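PDB 2PQ7: predicted HD superfamily hydrolase, which probably acts as a metal-dependent hydrolase of the HD-domain superfamily, binding two iron(III) ions in an all-helical fold. Local coordinates for residues A[132-137]-A[197-202]. Residues are numbered along the deposited sequence; the frame is centred on the assembly and turned at random.
Sequences DRLDAI and KMAEDR. With FE (Fe (III) ion), chain C.
The HD-domain metal motif H...HD...D, whose last aspartate here is Asp132, is backed by a contact in which Leu134 and Ile137 meet Ala199 and Arg202 of helix 193-217. Leu134 and Ile137, just after Asp132, both point their CB toward that helix. The methyl CD2 of Leu134 rests against Ala199, 3.6 Å from its N and 3.9 Å from its CB, while its sister CD1 meets the selenium of selenomethionine Met198, whose side chain crosses it at about a right angle. Ile137 holds CG1 between its backbone N and carbonyl carbon (chi1 58°), which carries CD1 to within 3.8 Å of Ala199 O and sets CG1 beside CB of Arg202.

Arg202 supplies the polar half. Its chain, extended from CG to NE, brings NH1 to the carbonyl oxygens of Leu134 and Ile137. The bond from NH1 to Ile137 O is 3.2 Å long and nearly in line with the carbonyl, although that oxygen lies 31° out of the guanidinium plane; a second, weak bond from NH1 reaches Leu134 O at 2.9 Å, bent to 117° at the hydrogen. Leu134 O also accepts from Ile137 N. In the plane, at the edge of the group, a water accepts from NH1 and donates to Asp135 OD1, which also forms a salt bridge with Arg40. Asp135 OD2 in turn bonds ND1 of the iron ligand His37, placing Asp135 in the second shell of the metal site. Asp132 OD1 binds the same iron directly, at 2.1 Å, with His37, His66 and Asp67.

Helix 35-52 touches both segments, Asn44 meeting Leu134 and Ile48 meeting Met198, while Phe190 touches Leu134 and Ala199. Arg202 also packs on Glu216 of the second subunit.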
loop_
_atom_site.group_PDB
_atom_site.type_symbol
_atom_site.label_atom_id
_atom_site.label_comp_id
_atom_site.label_asym_id
_atom_site.label_seq_id
_atom_site.Cartn_x
_atom_site.Cartn_y
_atom_site.Cartn_z
ATOM N N ASP A 132 -19.460 2.292 -7.294
ATOM C CA ASP A 132 -19.204 0.930 -6.811
ATOM C C ASP A 132 -17.886 0.450 -7.404
ATOM O O ASP A 132 -16.972 0.007 -6.671
ATOM C CB ASP A 132 -20.345 0.032 -7.256
ATOM C CG ASP A 132 -20.311 -1.360 -6.635
ATOM O OD1 ASP A 132 -20.017 -1.464 -5.411
ATOM O OD2 ASP A 132 -20.616 -2.321 -7.374
ATOM N N ARG A 133 -17.748 0.594 -8.724
ATOM C CA ARG A 133 -16.564 0.038 -9.384
ATOM C C ARG A 133 -15.309 0.802 -9.057
ATOM O O ARG A 133 -14.216 0.201 -9.017
ATOM C CB ARG A 133 -16.764 -0.088 -10.893
ATOM C CG ARG A 133 -17.880 -1.017 -11.265
ATOM C CD ARG A 133 -18.246 -1.025 -12.719
ATOM N NE ARG A 133 -17.094 -1.461 -13.514
ATOM C CZ ARG A 133 -16.282 -0.678 -14.235
ATOM N NH1 ARG A 133 -16.482 0.632 -14.398
ATOM N NH2 ARG A 133 -15.261 -1.248 -14.860
ATOM N N LEU A 134 -15.417 2.091 -8.713
ATOM C CA LEU A 134 -14.222 2.860 -8.350
ATOM C C LEU A 134 -13.555 2.266 -7.097
ATOM O O LEU A 134 -12.372 2.492 -6.869
ATOM C CB LEU A 134 -14.562 4.316 -8.014
ATOM C CG LEU A 134 -14.651 5.308 -9.165
ATOM C CD1 LEU A 134 -15.240 6.664 -8.690
ATOM C CD2 LEU A 134 -13.207 5.500 -9.769
ATOM N N ASP A 135 -14.313 1.540 -6.285
ATOM C CA ASP A 135 -13.768 0.983 -5.042
ATOM C C ASP A 135 -12.747 -0.134 -5.262
ATOM O O ASP A 135 -12.068 -0.516 -4.315
ATOM C CB ASP A 135 -14.889 0.521 -4.107
ATOM C CG ASP A 135 -14.412 0.400 -2.665
ATOM O OD1 ASP A 135 -13.793 1.362 -2.158
ATOM O OD2 ASP A 135 -14.690 -0.651 -2.066
ATOM N N ALA A 136 -12.654 -0.680 -6.475
ATOM C CA ALA A 136 -11.667 -1.690 -6.803
ATOM C C ALA A 136 -10.244 -1.116 -6.987
ATOM O O ALA A 136 -9.270 -1.877 -7.072
ATOM C CB ALA A 136 -12.071 -2.404 -8.028
ATOM N N ILE A 137 -10.118 0.200 -7.059
ATOM C CA ILE A 137 -8.825 0.840 -7.248
ATOM C C ILE A 137 -8.524 1.969 -6.298
ATOM O O ILE A 137 -9.399 2.612 -5.740
ATOM C CB ILE A 137 -8.624 1.330 -8.675
ATOM C CG1 ILE A 137 -9.716 2.305 -9.091
ATOM C CG2 ILE A 137 -8.571 0.145 -9.625
ATOM C CD1 ILE A 137 -9.622 2.743 -10.542
ATOM N N LYS A 197 -12.308 10.463 -14.613
ATOM C CA LYS A 197 -11.171 11.224 -14.109
ATOM C C LYS A 197 -10.671 10.647 -12.790
ATOM O O LYS A 197 -9.477 10.563 -12.565
ATOM C CB LYS A 197 -11.500 12.692 -13.949
ATOM C CG LYS A 197 -11.669 13.398 -15.304
ATOM C CD LYS A 197 -11.571 14.909 -15.188
ATOM C CE LYS A 197 -12.696 15.532 -14.378
ATOM N NZ LYS A 197 -14.018 15.437 -15.062
HETATM N N MSE A 198 -11.591 10.279 -11.903
HETATM C CA MSE A 198 -11.222 9.669 -10.627
HETATM C C MSE A 198 -10.542 8.327 -10.840
HETATM O O MSE A 198 -9.592 7.994 -10.110
HETATM C CB MSE A 198 -12.459 9.508 -9.737
HETATM C CG MSE A 198 -13.002 10.835 -9.226
HETATM SE SE MSE A 198 -14.784 10.692 -8.415
HETATM C CE MSE A 198 -14.420 10.088 -6.620
ATOM N N ALA A 199 -11.025 7.550 -11.811
ATOM C CA ALA A 199 -10.468 6.259 -12.142
ATOM C C ALA A 199 -9.056 6.437 -12.712
ATOM O O ALA A 199 -8.138 5.707 -12.333
ATOM C CB ALA A 199 -11.328 5.539 -13.134
ATOM N N GLU A 200 -8.886 7.420 -13.597
ATOM C CA GLU A 200 -7.570 7.694 -14.166
ATOM C C GLU A 200 -6.564 8.062 -13.079
ATOM O O GLU A 200 -5.427 7.590 -13.067
ATOM C CB GLU A 200 -7.673 8.838 -15.178
ATOM C CG GLU A 200 -6.362 9.202 -15.848
ATOM N N ASP A 201 -6.986 8.906 -12.159
ATOM C CA ASP A 201 -6.164 9.347 -11.073
ATOM C C ASP A 201 -5.791 8.166 -10.147
ATOM O O ASP A 201 -4.600 7.955 -9.818
ATOM C CB ASP A 201 -6.938 10.400 -10.328
ATOM C CG ASP A 201 -6.231 10.920 -9.123
ATOM O OD1 ASP A 201 -5.075 11.421 -9.231
ATOM O OD2 ASP A 201 -6.843 10.880 -8.038
ATOM N N ARG A 202 -6.788 7.405 -9.714
ATOM C CA ARG A 202 -6.507 6.255 -8.867
ATOM C C ARG A 202 -5.645 5.212 -9.564
ATOM O O ARG A 202 -4.737 4.657 -8.932
ATOM C CB ARG A 202 -7.797 5.612 -8.395
ATOM C CG ARG A 202 -8.515 6.475 -7.418
ATOM C CD ARG A 202 -9.783 5.771 -7.015
ATOM N NE ARG A 202 -10.564 6.565 -6.082
ATOM C CZ ARG A 202 -11.510 6.069 -5.292
ATOM N NH1 ARG A 202 -11.756 4.772 -5.266
ATOM N NH2 ARG A 202 -12.126 6.862 -4.431
HETATM FE FE FE C . -20.931 -2.713 -3.950
HETATM O O HOH W 1 -21.938 -3.702 -5.469
HETATM O O HOH W 2 -13.593 3.889 -3.235
#